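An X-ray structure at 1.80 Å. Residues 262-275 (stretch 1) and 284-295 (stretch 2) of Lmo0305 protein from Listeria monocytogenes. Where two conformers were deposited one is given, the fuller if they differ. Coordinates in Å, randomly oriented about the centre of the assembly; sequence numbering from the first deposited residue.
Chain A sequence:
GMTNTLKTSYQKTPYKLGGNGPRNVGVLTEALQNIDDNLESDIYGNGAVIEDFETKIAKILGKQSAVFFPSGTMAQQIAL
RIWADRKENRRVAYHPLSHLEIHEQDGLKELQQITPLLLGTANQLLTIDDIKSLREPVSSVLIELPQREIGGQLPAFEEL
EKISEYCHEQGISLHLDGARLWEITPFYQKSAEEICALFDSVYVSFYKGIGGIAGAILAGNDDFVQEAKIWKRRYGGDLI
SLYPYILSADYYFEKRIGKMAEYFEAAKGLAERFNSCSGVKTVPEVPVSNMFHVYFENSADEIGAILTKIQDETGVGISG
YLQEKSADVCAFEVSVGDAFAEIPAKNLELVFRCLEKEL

Stretch 1 262-275: EYFEAAKGLAERFN
Stretch 2 284-295: PEVPVSNMFHVY

Stretch 1, residues 262-275, is helical; stretch 2 is a loop becoming a strand at 291-295. Helix and strand run nearly parallel, 16° apart, axes 8.9 Å apart at closest approach.

The carbonyl of Glu 285 (phi/psi -60/-45) accepts a weak hydrogen bond, Asn 275 ND2 to Glu 285 O, 3.1 Å; the short carboxamide of Asn 275 (chi1 m) places an NH donor near this backbone carbonyl, and Asn 275 ND2 is also a weak donor to Ala 271 O (3.1 Å). Val 286, extended, brings CG1 within 4.1 Å of Lys 268 CD, an aliphatic contact, while Lys 268 NZ reaches Glu 265 OE2 (2.9 Å) in a salt bridge. Pro 287 (-55/148) lays its compact ring against the helix, CD 3.4 Å from Ala 271 CB.

Val 288 and Ser 289 point away, so their backbone makes the contact: Ser 289 O lies 3.4 Å from Ala 267 CB and near the plane of the Phe 264 ring (chi1 t). Asn 290 (-84/0, chi1 p) packs CB 3.7 Å from Tyr 263 CB, its buried ND2 hydrogen-bonded elsewhere in the structure. Register: Phe 264 CA to Asn 290 CA 4.5 Å, Lys 268 CA to Pro 287 CA 5.6 Å, Phe 274 CA to Val 294 CA 7.4 Å.

Selenomethionine Met 291 points away; Phe 292 (chi1 p, chi2 88°) points toward the helix. Small Ala 271 sits over its ring face, Ala 271 CB 4.2 Å from the centroid, while Leu 270 CG lies 3.9 Å from Phe 292 CZ, at the ring edge. Val 294 (chi1 t) places CG2 3.9 Å above the Phe 274 ring centroid.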

ATOM      1  N   GLU A 262     -12.363  10.939 -26.557  1.00 14.62           N
ATOM      2  CA  GLU A 262     -13.807  10.641 -26.498  1.00 15.29           C
ATOM      3  C   GLU A 262     -14.444  11.218 -25.212  1.00 14.88           C
ATOM      4  O   GLU A 262     -15.561  11.778 -25.245  1.00 15.09           O
ATOM      5  CB  GLU A 262     -14.015   9.117 -26.546  1.00 16.63           C
ATOM      6  CG  GLU A 262     -15.417   8.660 -26.229  1.00 20.44           C
ATOM      7  CD  GLU A 262     -15.540   7.151 -26.037  1.00 24.82           C
ATOM      8  OE1 GLU A 262     -14.768   6.375 -26.646  1.00 23.26           O
ATOM      9  OE2 GLU A 262     -16.466   6.758 -25.289  1.00 28.36           O
ATOM     10  N   TYR A 263     -13.763  11.028 -24.077  1.00 12.55           N
ATOM     11  CA  TYR A 263     -14.258  11.536 -22.787  1.00 12.73           C
ATOM     12  C   TYR A 263     -14.242  13.055 -22.770  1.00 11.95           C
ATOM     13  O   TYR A 263     -15.127  13.662 -22.209  1.00 11.69           O
ATOM     14  CB  TYR A 263     -13.430  11.047 -21.564  1.00 12.28           C
ATOM     15  CG  TYR A 263     -13.362   9.550 -21.305  1.00 12.16           C
ATOM     16  CD1 TYR A 263     -14.379   8.677 -21.720  1.00 12.74           C
ATOM     17  CD2 TYR A 263     -12.316   9.027 -20.548  1.00 11.75           C
ATOM     18  CE1 TYR A 263     -14.297   7.320 -21.437  1.00 11.14           C
ATOM     19  CE2 TYR A 263     -12.243   7.684 -20.244  1.00 12.14           C
ATOM     20  CZ  TYR A 263     -13.217   6.842 -20.696  1.00 12.26           C
ATOM     21  OH  TYR A 263     -13.129   5.518 -20.358  1.00 15.13           O
ATOM     22  N   PHE A 264     -13.217  13.657 -23.375  1.00 11.71           N
ATOM     23  CA  PHE A 264     -13.110  15.135 -23.492  1.00 12.65           C
ATOM     24  C   PHE A 264     -14.260  15.711 -24.318  1.00 13.86           C
ATOM     25  O   PHE A 264     -14.896  16.678 -23.906  1.00 13.32           O
ATOM     26  CB  PHE A 264     -11.726  15.481 -24.079  1.00 12.79           C
ATOM     27  CG  PHE A 264     -11.533  16.917 -24.490  1.00 12.68           C
ATOM     28  CD1 PHE A 264     -11.834  17.973 -23.642  1.00 12.81           C
ATOM     29  CD2 PHE A 264     -10.956  17.204 -25.732  1.00 13.45           C
ATOM     30  CE1 PHE A 264     -11.615  19.301 -24.056  1.00 14.36           C
ATOM     31  CE2 PHE A 264     -10.701  18.517 -26.132  1.00 14.38           C
ATOM     32  CZ  PHE A 264     -11.026  19.563 -25.301  1.00 12.92           C
ATOM     33  N   GLU A 265     -14.522  15.123 -25.481  1.00 14.73           N
ATOM     34  CA  GLU A 265     -15.624  15.578 -26.343  1.00 16.38           C
ATOM     35  C   GLU A 265     -16.980  15.417 -25.668  1.00 15.53           C
ATOM     36  O   GLU A 265     -17.854  16.317 -25.755  1.00 14.97           O
ATOM     37  CB  GLU A 265     -15.609  14.842 -27.687  1.00 17.41           C
ATOM     38  CG  GLU A 265     -14.418  15.252 -28.567  1.00 21.47           C
ATOM     39  CD  GLU A 265     -14.439  16.739 -29.007  1.00 25.74           C
ATOM     40  OE1 GLU A 265     -15.504  17.219 -29.472  1.00 27.56           O
ATOM     41  OE2 GLU A 265     -13.371  17.404 -28.918  1.00 28.02           O
ATOM     42  N   ALA A 266     -17.144  14.296 -24.965  1.00 14.38           N
ATOM     43  CA  ALA A 266     -18.377  14.009 -24.256  1.00 14.44           C
ATOM     44  C   ALA A 266     -18.573  15.007 -23.150  1.00 14.30           C
ATOM     45  O   ALA A 266     -19.672  15.562 -23.001  1.00 15.21           O
ATOM     46  CB  ALA A 266     -18.353  12.586 -23.693  1.00 15.62           C
ATOM     47  N   ALA A 267     -17.520  15.249 -22.358  1.00 12.98           N
ATOM     48  CA  ALA A 267     -17.596  16.255 -21.286  1.00 12.03           C
ATOM     49  C   ALA A 267     -18.013  17.634 -21.817  1.00 12.93           C
ATOM     50  O   ALA A 267     -18.802  18.348 -21.172  1.00 12.64           O
ATOM     51  CB  ALA A 267     -16.254  16.349 -20.525  1.00 11.93           C
ATOM     52  N   LYS A 268     -17.452  18.031 -22.961  1.00 13.28           N
ATOM     53  CA  LYS A 268     -17.812  19.321 -23.569  1.00 13.85           C
ATOM     54  C   LYS A 268     -19.296  19.366 -23.969  1.00 13.78           C
ATOM     55  O   LYS A 268     -19.982  20.349 -23.687  1.00 13.76           O
ATOM     56  CB  LYS A 268     -16.910  19.638 -24.758  1.00 13.65           C
ATOM     57  CG  LYS A 268     -15.491  20.030 -24.323  1.00 13.41           C
ATOM     58  CD  LYS A 268     -14.667  20.542 -25.498  1.00 13.04           C
ATOM     59  CE  LYS A 268     -14.301  19.463 -26.448  1.00 14.98           C
ATOM     60  NZ  LYS A 268     -13.646  20.021 -27.656  1.00 14.91           N
ATOM     61  N   GLY A 269     -19.787  18.308 -24.610  1.00 13.83           N
ATOM     62  CA  GLY A 269     -21.200  18.211 -24.996  1.00 14.60           C
ATOM     63  C   GLY A 269     -22.099  18.319 -23.764  1.00 15.11           C
ATOM     64  O   GLY A 269     -23.086  19.060 -23.770  1.00 16.28           O
ATOM     65  N   LEU A 270     -21.749  17.597 -22.695  1.00 14.81           N
ATOM     66  CA  LEU A 270     -22.524  17.623 -21.453  0.50 14.77           C
ATOM     67  C   LEU A 270     -22.507  19.018 -20.823  1.00 15.63           C
ATOM     68  O   LEU A 270     -23.547  19.513 -20.418  1.00 16.63           O
ATOM     69  CB  LEU A 270     -21.987  16.578 -20.468  0.50 14.37           C
ATOM     70  CG  LEU A 270     -22.768  16.316 -19.182  0.50 12.25           C
ATOM     71  CD1 LEU A 270     -24.233  16.041 -19.499  0.50 11.12           C
ATOM     72  CD2 LEU A 270     -22.150  15.141 -18.387  0.50 10.34           C
ATOM     73  N   ALA A 271     -21.327  19.638 -20.726  1.00 15.18           N
ATOM     74  CA  ALA A 271     -21.219  20.990 -20.166  1.00 15.79           C
ATOM     75  C   ALA A 271     -22.100  21.961 -20.937  1.00 16.93           C
ATOM     76  O   ALA A 271     -22.786  22.803 -20.337  1.00 16.64           O
ATOM     77  CB  ALA A 271     -19.720  21.489 -20.149  1.00 15.00           C
ATOM     78  N   GLU A 272     -22.113  21.850 -22.274  1.00 17.76           N
ATOM     79  CA  GLU A 272     -22.990  22.730 -23.079  1.00 19.16           C
ATOM     80  C   GLU A 272     -24.439  22.609 -22.644  1.00 18.93           C
ATOM     81  O   GLU A 272     -25.164  23.609 -22.575  1.00 19.91           O
ATOM     82  CB  GLU A 272     -22.953  22.400 -24.577  1.00 20.44           C
ATOM     83  CG  GLU A 272     -21.762  22.921 -25.342  1.00 23.97           C
ATOM     84  CD  GLU A 272     -21.912  22.721 -26.848  1.00 29.98           C
ATOM     85  OE1 GLU A 272     -23.039  22.462 -27.318  1.00 32.58           O
ATOM     86  OE2 GLU A 272     -20.892  22.838 -27.571  1.00 35.60           O
ATOM     87  N   ARG A 273     -24.875  21.387 -22.385  1.00 18.85           N
ATOM     88  CA  ARG A 273     -26.255  21.163 -21.972  1.00 19.28           C
ATOM     89  C   ARG A 273     -26.503  21.759 -20.588  1.00 18.79           C
ATOM     90  O   ARG A 273     -27.512  22.416 -20.398  1.00 20.31           O
ATOM     91  CB  ARG A 273     -26.606  19.660 -21.936  0.62 19.64           C
ATOM     92  CG  ARG A 273     -26.554  18.903 -23.273  0.62 20.63           C
ATOM     93  CD  ARG A 273     -26.740  17.385 -23.019  0.62 23.58           C
ATOM     94  NE  ARG A 273     -26.766  16.555 -24.229  0.62 23.31           N
ATOM     95  CZ  ARG A 273     -27.867  16.110 -24.836  0.62 26.30           C
ATOM     96  NH1 ARG A 273     -29.083  16.409 -24.383  0.62 25.89           N
ATOM     97  NH2 ARG A 273     -27.754  15.354 -25.924  0.62 27.82           N
ATOM     98  N   PHE A 274     -25.584  21.585 -19.639  1.00 17.19           N
ATOM     99  CA  PHE A 274     -25.733  22.221 -18.324  1.00 17.23           C
ATOM    100  C   PHE A 274     -25.808  23.757 -18.430  1.00 17.56           C
ATOM    101  O   PHE A 274     -26.734  24.382 -17.889  1.00 18.55           O
ATOM    102  CB  PHE A 274     -24.603  21.805 -17.365  1.00 16.37           C
ATOM    103  CG  PHE A 274     -24.837  20.487 -16.690  1.00 15.48           C
ATOM    104  CD1 PHE A 274     -25.884  20.346 -15.776  1.00 16.45           C
ATOM    105  CD2 PHE A 274     -24.017  19.396 -16.936  1.00 15.60           C
ATOM    106  CE1 PHE A 274     -26.114  19.121 -15.137  1.00 15.44           C
ATOM    107  CE2 PHE A 274     -24.228  18.182 -16.291  1.00 15.46           C
ATOM    108  CZ  PHE A 274     -25.286  18.041 -15.402  1.00 14.15           C
ATOM    109  N   ASN A 275     -24.879  24.351 -19.175  1.00 17.49           N
ATOM    110  CA  ASN A 275     -24.839  25.798 -19.340  1.00 18.44           C
ATOM    111  C   ASN A 275     -26.089  26.350 -20.015  1.00 20.39           C
ATOM    112  O   ASN A 275     -26.457  27.498 -19.775  1.00 21.18           O
ATOM    113  CB  ASN A 275     -23.591  26.227 -20.136  1.00 18.09           C
ATOM    114  CG  ASN A 275     -22.309  26.224 -19.286  1.00 17.31           C
ATOM    115  OD1 ASN A 275     -22.191  26.999 -18.313  1.00 17.02           O
ATOM    116  ND2 ASN A 275     -21.328  25.412 -19.680  1.00 14.34           N
ATOM    117  N   PRO A 284     -14.689  24.777 -15.540  1.00 13.91           N
ATOM    118  CA  PRO A 284     -14.664  25.894 -16.477  1.00 14.48           C
ATOM    119  C   PRO A 284     -15.926  25.860 -17.360  1.00 15.04           C
ATOM    120  O   PRO A 284     -16.601  24.825 -17.453  1.00 13.47           O
ATOM    121  CB  PRO A 284     -13.407  25.637 -17.313  1.00 14.31           C
ATOM    122  CG  PRO A 284     -12.937  24.277 -17.016  1.00 13.78           C
ATOM    123  CD  PRO A 284     -13.725  23.710 -15.891  1.00 13.61           C
ATOM    124  N   GLU A 285     -16.251  26.980 -18.012  1.00 15.47           N
ATOM    125  CA  GLU A 285     -17.438  27.020 -18.876  1.00 16.07           C
ATOM    126  C   GLU A 285     -17.336  25.994 -20.003  1.00 15.09           C
ATOM    127  O   GLU A 285     -18.321  25.298 -20.321  1.00 15.03           O
ATOM    128  CB  GLU A 285     -17.642  28.441 -19.433  0.67 16.84           C
ATOM    129  CG  GLU A 285     -18.790  28.558 -20.447  0.67 19.17           C
ATOM    130  CD  GLU A 285     -19.078  29.997 -20.896  0.67 23.42           C
ATOM    131  OE1 GLU A 285     -18.552  30.968 -20.281  0.67 23.96           O
ATOM    132  OE2 GLU A 285     -19.858  30.142 -21.867  0.67 23.55           O
ATOM    133  N   VAL A 286     -16.158  25.937 -20.631  1.00 14.99           N
ATOM    134  CA  VAL A 286     -15.845  24.895 -21.602  1.00 14.63           C
ATOM    135  C   VAL A 286     -14.754  23.994 -20.986  1.00 13.59           C
ATOM    136  O   VAL A 286     -13.626  24.452 -20.721  1.00 13.98           O
ATOM    137  CB  VAL A 286     -15.402  25.440 -22.961  1.00 15.60           C
ATOM    138  CG1 VAL A 286     -15.023  24.254 -23.885  1.00 14.58           C
ATOM    139  CG2 VAL A 286     -16.522  26.303 -23.582  1.00 16.84           C
ATOM    140  N   PRO A 287     -15.093  22.726 -20.702  1.00 12.94           N
ATOM    141  CA  PRO A 287     -14.131  21.802 -20.119  1.00 11.97           C
ATOM    142  C   PRO A 287     -12.870  21.704 -20.967  1.00 12.01           C
ATOM    143  O   PRO A 287     -12.930  21.828 -22.182  1.00 11.44           O
ATOM    144  CB  PRO A 287     -14.871  20.451 -20.127  1.00 10.99           C
ATOM    145  CG  PRO A 287     -16.297  20.827 -20.021  1.00 12.66           C
ATOM    146  CD  PRO A 287     -16.430  22.115 -20.819  1.00 13.00           C
ATOM    147  N   VAL A 288     -11.746  21.482 -20.288  1.00 11.72           N
ATOM    148  CA  VAL A 288     -10.470  21.297 -20.937  1.00 11.36           C
ATOM    149  C   VAL A 288      -9.991  19.861 -20.681  1.00 11.23           C
ATOM    150  O   VAL A 288      -8.837  19.561 -20.879  1.00 11.30           O
ATOM    151  CB  VAL A 288      -9.460  22.366 -20.427  1.00 12.07           C
ATOM    152  CG1 VAL A 288      -9.958  23.778 -20.812  1.00 11.89           C
ATOM    153  CG2 VAL A 288      -9.199  22.237 -18.876  1.00 11.74           C
ATOM    154  N   SER A 289     -10.919  18.977 -20.296  1.00 10.76           N
ATOM    155  CA  SER A 289     -10.609  17.579 -19.940  1.00 10.69           C
ATOM    156  C   SER A 289     -11.959  16.852 -19.809  1.00 11.02           C
ATOM    157  O   SER A 289     -12.988  17.338 -20.289  1.00 10.95           O
ATOM    158  CB  SER A 289      -9.827  17.536 -18.617  1.00  9.80           C
ATOM    159  OG  SER A 289     -10.694  17.884 -17.528  1.00 11.03           O
ATOM    160  N   ASN A 290     -11.963  15.701 -19.154  1.00 10.30           N
ATOM    161  CA  ASN A 290     -13.190  14.937 -19.002  1.00 10.47           C
ATOM    162  C   ASN A 290     -14.042  15.406 -17.813  1.00  9.98           C
ATOM    163  O   ASN A 290     -15.111  14.856 -17.557  1.00 11.23           O
ATOM    164  CB  ASN A 290     -12.840  13.463 -18.816  1.00  9.18           C
ATOM    165  CG  ASN A 290     -12.157  13.209 -17.541  1.00 10.75           C
ATOM    166  OD1 ASN A 290     -11.265  13.990 -17.138  1.00 12.48           O
ATOM    167  ND2 ASN A 290     -12.547  12.127 -16.853  1.00 10.69           N
HETATM  168  N   MSE A 291     -13.570  16.417 -17.091  1.00  9.76           N
HETATM  169  CA  MSE A 291     -14.230  16.857 -15.891  1.00 10.30           C
HETATM  170  C   MSE A 291     -14.603  18.319 -15.886  1.00 10.34           C
HETATM  171  O   MSE A 291     -14.109  19.114 -16.693  1.00 11.64           O
HETATM  172  CB  MSE A 291     -13.340  16.590 -14.676  1.00 10.06           C
HETATM  173  CG  MSE A 291     -12.122  17.466 -14.556  1.00 11.28           C
HETATM  174 SE   MSE A 291     -11.294  17.387 -12.785  0.75  9.74          SE
HETATM  175  CE  MSE A 291     -12.732  18.201 -11.775  1.00 11.55           C
ATOM    176  N   PHE A 292     -15.473  18.660 -14.940  1.00  9.31           N
ATOM    177  CA  PHE A 292     -15.911  20.028 -14.720  1.00  9.63           C
ATOM    178  C   PHE A 292     -16.792  20.021 -13.471  1.00 10.41           C
ATOM    179  O   PHE A 292     -17.153  18.958 -12.968  1.00 10.17           O
ATOM    180  CB  PHE A 292     -16.655  20.628 -15.938  1.00  9.95           C
ATOM    181  CG  PHE A 292     -17.841  19.838 -16.391  1.00  9.26           C
ATOM    182  CD1 PHE A 292     -19.095  20.051 -15.837  1.00 11.73           C
ATOM    183  CD2 PHE A 292     -17.705  18.860 -17.392  1.00 11.15           C
ATOM    184  CE1 PHE A 292     -20.205  19.293 -16.266  1.00 10.56           C
ATOM    185  CE2 PHE A 292     -18.792  18.118 -17.799  1.00 10.17           C
ATOM    186  CZ  PHE A 292     -20.041  18.326 -17.247  1.00 10.88           C
ATOM    187  N   HIS A 293     -17.073  21.215 -12.965  1.00 11.06           N
ATOM    188  CA  HIS A 293     -17.969  21.419 -11.835  1.00 11.22           C
ATOM    189  C   HIS A 293     -19.216  22.138 -12.344  1.00 12.15           C
ATOM    190  O   HIS A 293     -19.127  22.970 -13.207  1.00 12.02           O
ATOM    191  CB  HIS A 293     -17.254  22.260 -10.790  1.00 10.56           C
ATOM    192  CG  HIS A 293     -16.210  21.508 -10.051  1.00 11.40           C
ATOM    193  ND1 HIS A 293     -15.485  22.050  -9.011  1.00 11.94           N
ATOM    194  CD2 HIS A 293     -15.794  20.226 -10.179  1.00 10.15           C
ATOM    195  CE1 HIS A 293     -14.644  21.137  -8.559  1.00 12.67           C
ATOM    196  NE2 HIS A 293     -14.845  20.012  -9.228  1.00 12.35           N
ATOM    197  N   VAL A 294     -20.379  21.791 -11.798  1.00 13.01           N
ATOM    198  CA  VAL A 294     -21.681  22.389 -12.180  1.00 12.82           C
ATOM    199  C   VAL A 294     -22.166  23.201 -10.987  1.00 13.49           C
ATOM    200  O   VAL A 294     -22.235  22.686  -9.880  1.00 11.94           O
ATOM    201  CB  VAL A 294     -22.709  21.272 -12.501  1.00 13.79           C
ATOM    202  CG1 VAL A 294     -24.073  21.820 -12.864  1.00 14.39           C
ATOM    203  CG2 VAL A 294     -22.154  20.340 -13.631  1.00 13.61           C
ATOM    204  N   TYR A 295     -22.487  24.463 -11.217  1.00 13.88           N
ATOM    205  CA  TYR A 295     -22.894  25.388 -10.174  1.00 15.40           C
ATOM    206  C   TYR A 295     -24.311  25.828 -10.410  1.00 17.10           C
ATOM    207  O   TYR A 295     -24.702  26.092 -11.548  1.00 17.01           O
ATOM    208  CB  TYR A 295     -21.992  26.628 -10.181  1.00 15.58           C
ATOM    209  CG  TYR A 295     -20.706  26.502  -9.405  1.00 16.47           C
ATOM    210  CD1 TYR A 295     -19.630  25.750  -9.897  1.00 16.96           C
ATOM    211  CD2 TYR A 295     -20.553  27.157  -8.185  1.00 17.25           C
ATOM    212  CE1 TYR A 295     -18.444  25.632  -9.176  1.00 16.29           C
ATOM    213  CE2 TYR A 295     -19.361  27.069  -7.462  1.00 18.81           C
ATOM    214  CZ  TYR A 295     -18.302  26.304  -7.967  1.00 17.99           C
ATOM    215  OH  TYR A 295     -17.129  26.195  -7.245  1.00 16.16           O
TER